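Long-range contact in protein NAGD (Escherichia coli, PDB 2C4N), which removes phosphate from ribonucleotides and probably from a wider range of phosphorylated substrates, as a magnesium-dependent HAD-superfamily phosphatase: residues Val116-Ala130 and Tyr153-Ile166. Numbering follows the deposited sequence.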
loop_
_atom_site.group_PDB
_atom_site.type_symbol
_atom_site.label_atom_id
_atom_site.label_comp_id
_atom_site.label_asym_id
_atom_site.label_seq_id
_atom_site.Cartn_x
_atom_site.Cartn_y
_atom_site.Cartn_z
ATOM N N VAL A 116 -2.345 -20.208 8.021
ATOM C CA VAL A 116 -0.984 -19.831 8.346
ATOM C C VAL A 116 -0.863 -19.372 9.790
ATOM O O VAL A 116 -1.603 -18.497 10.246
ATOM C CB VAL A 116 -0.471 -18.688 7.428
ATOM C CG1 VAL A 116 0.996 -18.381 7.740
ATOM C CG2 VAL A 116 -0.637 -19.077 5.963
ATOM N N GLY A 117 0.067 -19.989 10.508
ATOM C CA GLY A 117 0.323 -19.620 11.889
ATOM C C GLY A 117 1.790 -19.242 11.942
ATOM O O GLY A 117 2.209 -18.289 11.289
ATOM N N GLU A 118 2.568 -19.992 12.712
ATOM C CA GLU A 118 4.001 -19.760 12.817
ATOM C C GLU A 118 4.752 -21.088 12.800
ATOM O O GLU A 118 4.316 -22.079 13.390
ATOM C CB GLU A 118 4.337 -18.994 14.101
ATOM C CG GLU A 118 5.773 -19.186 14.586
ATOM C CD GLU A 118 6.826 -18.515 13.712
ATOM O OE1 GLU A 118 6.678 -18.487 12.472
ATOM O OE2 GLU A 118 7.829 -18.025 14.278
ATOM N N THR A 119 5.877 -21.109 12.097
ATOM C CA THR A 119 6.697 -22.308 12.040
ATOM C C THR A 119 8.088 -21.929 11.574
ATOM O O THR A 119 8.250 -21.264 10.554
ATOM C CB THR A 119 6.112 -23.374 11.092
ATOM O OG1 THR A 119 7.051 -24.451 10.963
ATOM C CG2 THR A 119 5.822 -22.782 9.716
ATOM N N ARG A 120 9.094 -22.339 12.337
ATOM C CA ARG A 120 10.469 -22.031 11.984
ATOM C C ARG A 120 10.940 -22.909 10.839
ATOM O O ARG A 120 12.089 -22.815 10.416
ATOM C CB ARG A 120 11.387 -22.231 13.185
ATOM C CG ARG A 120 11.128 -21.309 14.360
ATOM C CD ARG A 120 12.316 -21.392 15.292
ATOM N NE ARG A 120 12.274 -20.434 16.389
ATOM C CZ ARG A 120 13.333 -20.119 17.126
ATOM N NH1 ARG A 120 14.504 -20.684 16.873
ATOM N NH2 ARG A 120 13.224 -19.244 18.115
ATOM N N SER A 121 10.051 -23.773 10.356
ATOM C CA SER A 121 10.363 -24.665 9.246
ATOM C C SER A 121 9.838 -24.081 7.942
ATOM O O SER A 121 9.968 -24.694 6.883
ATOM C CB SER A 121 9.744 -26.046 9.469
ATOM O OG SER A 121 10.428 -26.745 10.496
ATOM N N TYR A 122 9.238 -22.898 8.029
ATOM C CA TYR A 122 8.692 -22.218 6.854
ATOM C C TYR A 122 9.744 -22.190 5.749
ATOM O O TYR A 122 10.901 -21.837 5.995
ATOM C CB TYR A 122 8.311 -20.779 7.207
ATOM C CG TYR A 122 7.661 -19.993 6.083
ATOM C CD1 TYR A 122 6.375 -20.295 5.646
ATOM C CD2 TYR A 122 8.315 -18.912 5.492
ATOM C CE1 TYR A 122 5.748 -19.535 4.647
ATOM C CE2 TYR A 122 7.700 -18.148 4.496
ATOM C CZ TYR A 122 6.418 -18.464 4.082
ATOM O OH TYR A 122 5.807 -17.709 3.107
ATOM N N ASN A 123 9.346 -22.557 4.534
ATOM C CA ASN A 123 10.282 -22.553 3.417
ATOM C C ASN A 123 9.616 -22.278 2.076
ATOM O O ASN A 123 8.401 -22.096 1.988
ATOM C CB ASN A 123 11.050 -23.886 3.351
ATOM C CG ASN A 123 10.140 -25.082 3.147
ATOM O OD1 ASN A 123 9.036 -24.958 2.622
ATOM N ND2 ASN A 123 10.612 -26.257 3.552
ATOM N N TRP A 124 10.443 -22.252 1.039
ATOM C CA TRP A 124 10.026 -22.009 -0.335
ATOM C C TRP A 124 8.862 -22.910 -0.754
ATOM O O TRP A 124 7.909 -22.459 -1.388
ATOM C CB TRP A 124 11.227 -22.244 -1.256
ATOM C CG TRP A 124 11.077 -21.726 -2.652
ATOM C CD1 TRP A 124 11.487 -20.513 -3.125
ATOM C CD2 TRP A 124 10.520 -22.426 -3.772
ATOM N NE1 TRP A 124 11.223 -20.415 -4.470
ATOM C CE2 TRP A 124 10.623 -21.574 -4.891
ATOM C CE3 TRP A 124 9.936 -23.687 -3.935
ATOM C CZ2 TRP A 124 10.175 -21.950 -6.165
ATOM C CZ3 TRP A 124 9.487 -24.062 -5.201
ATOM C CH2 TRP A 124 9.606 -23.193 -6.297
ATOM N N ASP A 125 8.948 -24.188 -0.402
ATOM C CA ASP A 125 7.894 -25.135 -0.756
ATOM C C ASP A 125 6.542 -24.791 -0.132
ATOM O O ASP A 125 5.513 -24.859 -0.798
ATOM C CB ASP A 125 8.305 -26.558 -0.366
ATOM C CG ASP A 125 9.468 -27.072 -1.192
ATOM O OD1 ASP A 125 9.355 -27.084 -2.437
ATOM O OD2 ASP A 125 10.493 -27.468 -0.596
ATOM N N MET A 126 6.545 -24.428 1.143
ATOM C CA MET A 126 5.310 -24.064 1.832
ATOM C C MET A 126 4.712 -22.801 1.229
ATOM O O MET A 126 3.509 -22.717 1.011
ATOM C CB MET A 126 5.575 -23.838 3.320
ATOM C CG MET A 126 5.887 -25.100 4.104
ATOM S SD MET A 126 6.007 -24.739 5.862
ATOM C CE MET A 126 7.166 -25.996 6.396
ATOM N N MET A 127 5.560 -21.813 0.964
ATOM C CA MET A 127 5.085 -20.562 0.377
ATOM C C MET A 127 4.456 -20.859 -0.978
ATOM O O MET A 127 3.399 -20.331 -1.318
ATOM C CB MET A 127 6.246 -19.579 0.195
ATOM C CG MET A 127 5.805 -18.186 -0.225
ATOM S SD MET A 127 7.140 -17.107 -0.779
ATOM C CE MET A 127 8.150 -16.999 0.682
ATOM N N HIS A 128 5.122 -21.718 -1.743
ATOM C CA HIS A 128 4.658 -22.112 -3.068
ATOM C C HIS A 128 3.284 -22.773 -3.010
ATOM O O HIS A 128 2.349 -22.342 -3.681
ATOM C CB HIS A 128 5.670 -23.076 -3.703
ATOM C CG HIS A 128 5.211 -23.674 -4.996
ATOM N ND1 HIS A 128 5.517 -24.968 -5.364
ATOM C CD2 HIS A 128 4.479 -23.158 -6.011
ATOM C CE1 HIS A 128 4.988 -25.223 -6.548
ATOM N NE2 HIS A 128 4.354 -24.141 -6.962
ATOM N N LYS A 129 3.163 -23.826 -2.209
ATOM C CA LYS A 129 1.894 -24.535 -2.091
ATOM C C LYS A 129 0.776 -23.652 -1.566
ATOM O O LYS A 129 -0.333 -23.666 -2.099
ATOM C CB LYS A 129 2.038 -25.759 -1.186
ATOM C CG LYS A 129 2.936 -26.854 -1.736
ATOM C CD LYS A 129 2.788 -28.109 -0.886
ATOM C CE LYS A 129 3.843 -29.151 -1.204
ATOM N NZ LYS A 129 3.691 -30.343 -0.316
ATOM N N ALA A 130 1.060 -22.890 -0.517
ATOM C CA ALA A 130 0.055 -22.003 0.058
ATOM C C ALA A 130 -0.418 -21.000 -0.989
ATOM O O ALA A 130 -1.614 -20.769 -1.143
ATOM C CB ALA A 130 0.634 -21.267 1.274
ATOM N N TYR A 153 12.448 -12.008 14.748
ATOM C CA TYR A 153 11.999 -13.361 14.454
ATOM C C TYR A 153 10.731 -13.290 13.616
ATOM O O TYR A 153 9.751 -12.666 14.022
ATOM C CB TYR A 153 11.679 -14.096 15.757
ATOM C CG TYR A 153 12.874 -14.625 16.510
ATOM C CD1 TYR A 153 14.124 -14.015 16.409
ATOM C CD2 TYR A 153 12.746 -15.723 17.353
ATOM C CE1 TYR A 153 15.218 -14.494 17.132
ATOM C CE2 TYR A 153 13.829 -16.206 18.079
ATOM C CZ TYR A 153 15.060 -15.586 17.963
ATOM O OH TYR A 153 16.127 -16.066 18.682
ATOM N N PRO A 154 10.728 -13.939 12.443
ATOM C CA PRO A 154 9.526 -13.900 11.609
ATOM C C PRO A 154 8.320 -14.451 12.365
ATOM O O PRO A 154 8.433 -15.443 13.091
ATOM C CB PRO A 154 9.907 -14.778 10.417
ATOM C CG PRO A 154 11.400 -14.561 10.305
ATOM C CD PRO A 154 11.825 -14.643 11.755
ATOM N N ALA A 155 7.180 -13.788 12.202
ATOM C CA ALA A 155 5.934 -14.203 12.832
ATOM C C ALA A 155 4.922 -14.400 11.710
ATOM O O ALA A 155 5.235 -14.165 10.541
ATOM C CB ALA A 155 5.453 -13.136 13.810
ATOM N N CYS A 156 3.711 -14.818 12.063
ATOM C CA CYS A 156 2.665 -15.069 11.080
ATOM C C CYS A 156 2.570 -14.058 9.932
ATOM O O CYS A 156 2.544 -14.443 8.760
ATOM C CB CYS A 156 1.310 -15.153 11.782
ATOM S SG CYS A 156 -0.057 -15.533 10.679
ATOM N N GLY A 157 2.509 -12.774 10.272
ATOM C CA GLY A 157 2.398 -11.739 9.256
ATOM C C GLY A 157 3.485 -11.796 8.200
ATOM O O GLY A 157 3.229 -11.541 7.020
ATOM N N ALA A 158 4.701 -12.122 8.625
ATOM C CA ALA A 158 5.836 -12.216 7.711
ATOM C C ALA A 158 5.729 -13.447 6.811
ATOM O O ALA A 158 6.139 -13.418 5.648
ATOM C CB ALA A 158 7.141 -12.253 8.505
ATOM N N LEU A 159 5.184 -14.531 7.355
ATOM C CA LEU A 159 5.015 -15.758 6.585
ATOM C C LEU A 159 3.928 -15.570 5.535
ATOM O O LEU A 159 3.982 -16.157 4.456
ATOM C CB LEU A 159 4.648 -16.933 7.503
ATOM C CG LEU A 159 5.577 -17.214 8.699
ATOM C CD1 LEU A 159 5.265 -18.597 9.254
ATOM C CD2 LEU A 159 7.027 -17.141 8.273
ATOM N N CYS A 160 2.933 -14.749 5.845
ATOM C CA CYS A 160 1.851 -14.497 4.895
ATOM C C CYS A 160 2.280 -13.588 3.750
ATOM O O CYS A 160 1.772 -13.699 2.635
ATOM C CB CYS A 160 0.653 -13.859 5.610
ATOM S SG CYS A 160 -0.263 -14.973 6.703
ATOM N N ALA A 161 3.222 -12.696 4.032
ATOM C CA ALA A 161 3.694 -11.728 3.046
ATOM C C ALA A 161 3.999 -12.304 1.658
ATOM O O ALA A 161 3.512 -11.789 0.646
ATOM C CB ALA A 161 4.915 -10.991 3.596
ATOM N N GLY A 162 4.805 -13.362 1.608
ATOM C CA GLY A 162 5.143 -13.973 0.333
ATOM C C GLY A 162 3.943 -14.614 -0.342
ATOM O O GLY A 162 3.785 -14.537 -1.560
ATOM N N ILE A 163 3.095 -15.255 0.456
ATOM C CA ILE A 163 1.897 -15.906 -0.064
ATOM C C ILE A 163 0.946 -14.874 -0.666
ATOM O O ILE A 163 0.374 -15.095 -1.733
ATOM C CB ILE A 163 1.172 -16.693 1.056
ATOM C CG1 ILE A 163 2.105 -17.788 1.593
ATOM C CG2 ILE A 163 -0.120 -17.301 0.526
ATOM C CD1 ILE A 163 1.686 -18.361 2.939
ATOM N N GLU A 164 0.784 -13.745 0.018
ATOM C CA GLU A 164 -0.087 -12.669 -0.459
ATOM C C GLU A 164 0.459 -12.068 -1.753
ATOM O O GLU A 164 -0.290 -11.795 -2.690
ATOM C CB GLU A 164 -0.194 -11.555 0.592
ATOM C CG GLU A 164 -0.723 -12.002 1.940
ATOM C CD GLU A 164 -0.771 -10.878 2.954
ATOM O OE1 GLU A 164 -1.594 -9.955 2.794
ATOM O OE2 GLU A 164 0.020 -10.911 3.917
ATOM N N LYS A 165 1.771 -11.862 -1.789
ATOM C CA LYS A 165 2.443 -11.281 -2.954
ATOM C C LYS A 165 2.229 -12.111 -4.220
ATOM O O LYS A 165 1.931 -11.575 -5.287
ATOM C CB LYS A 165 3.945 -11.168 -2.676
ATOM C CG LYS A 165 4.583 -9.867 -3.129
ATOM C CD LYS A 165 3.967 -8.695 -2.383
ATOM C CE LYS A 165 4.983 -7.594 -2.125
ATOM N NZ LYS A 165 4.483 -6.590 -1.137
ATOM N N ILE A 166 2.377 -13.425 -4.086
ATOM C CA ILE A 166 2.218 -14.339 -5.212
ATOM C C ILE A 166 0.763 -14.527 -5.632
ATOM O O ILE A 166 0.444 -14.472 -6.820
ATOM C CB ILE A 166 2.812 -15.731 -4.881
ATOM C CG1 ILE A 166 4.309 -15.600 -4.592
ATOM C CG2 ILE A 166 2.575 -16.703 -6.045
ATOM C CD1 ILE A 166 4.950 -16.866 -4.051
HETATM O O HOH W 1 6.664 -14.720 3.293
#
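Tyr-122 lays one face of its ring against Leu-159: methyl CD2 stands 3.8 Å from the ring centroid and 23° off the ring normal, the geometry of a CH-pi contact. Because CG of Tyr-122 is anti to the backbone N (chi1 -177°), the ring reaches across to helix 156-166 and runs past the leucine in the opposite direction, bringing its OH to 2.7 Å from Leu-159 O. The same hydroxyl bonds to a water at 3.1 Å; that water accepts from Gly-162 N and appears to donate to Ala-158 O, so one water probably links the phenol to two backbone groups of the helix. A phenylalanine in place of Tyr-122 would keep the ring over Leu-159 but would probably leave this water short of one partner.

The other methyl of Leu-159, CD1, lies 3.5 Å from Glu-118 OE1, the two side chains crossing at about a right angle. Further along, Ile-163 CD1 touches both Ala-130 CB at 3.5 Å and Val-116 CG2 at 3.9 Å. Met-127 is extended through its first two torsions, which carries SD to 3.9 Å from Gly-162 CA. At the opposite end, Cys-156 CA makes a CH...O contact with Gly-117 O, a buried oxygen with no hydrogen-bond partner in the model.

Trp-124 of a second subunit approaches Glu-118 OE2 through a weak hydrogen bond. Within the chain, the axes of segments 124-130 and 156-166 approach to 8.9 Å, their directions 50° apart, and strand 105-116, ending at Val-116, pairs with strands 86-90 and 139-142. Neighbouring helices thus pack together beside a parallel sheet, as expected of an alpha/beta cap domain in a HAD phosphatase, with Ala-155 near Asp-146, the probable specificity residue.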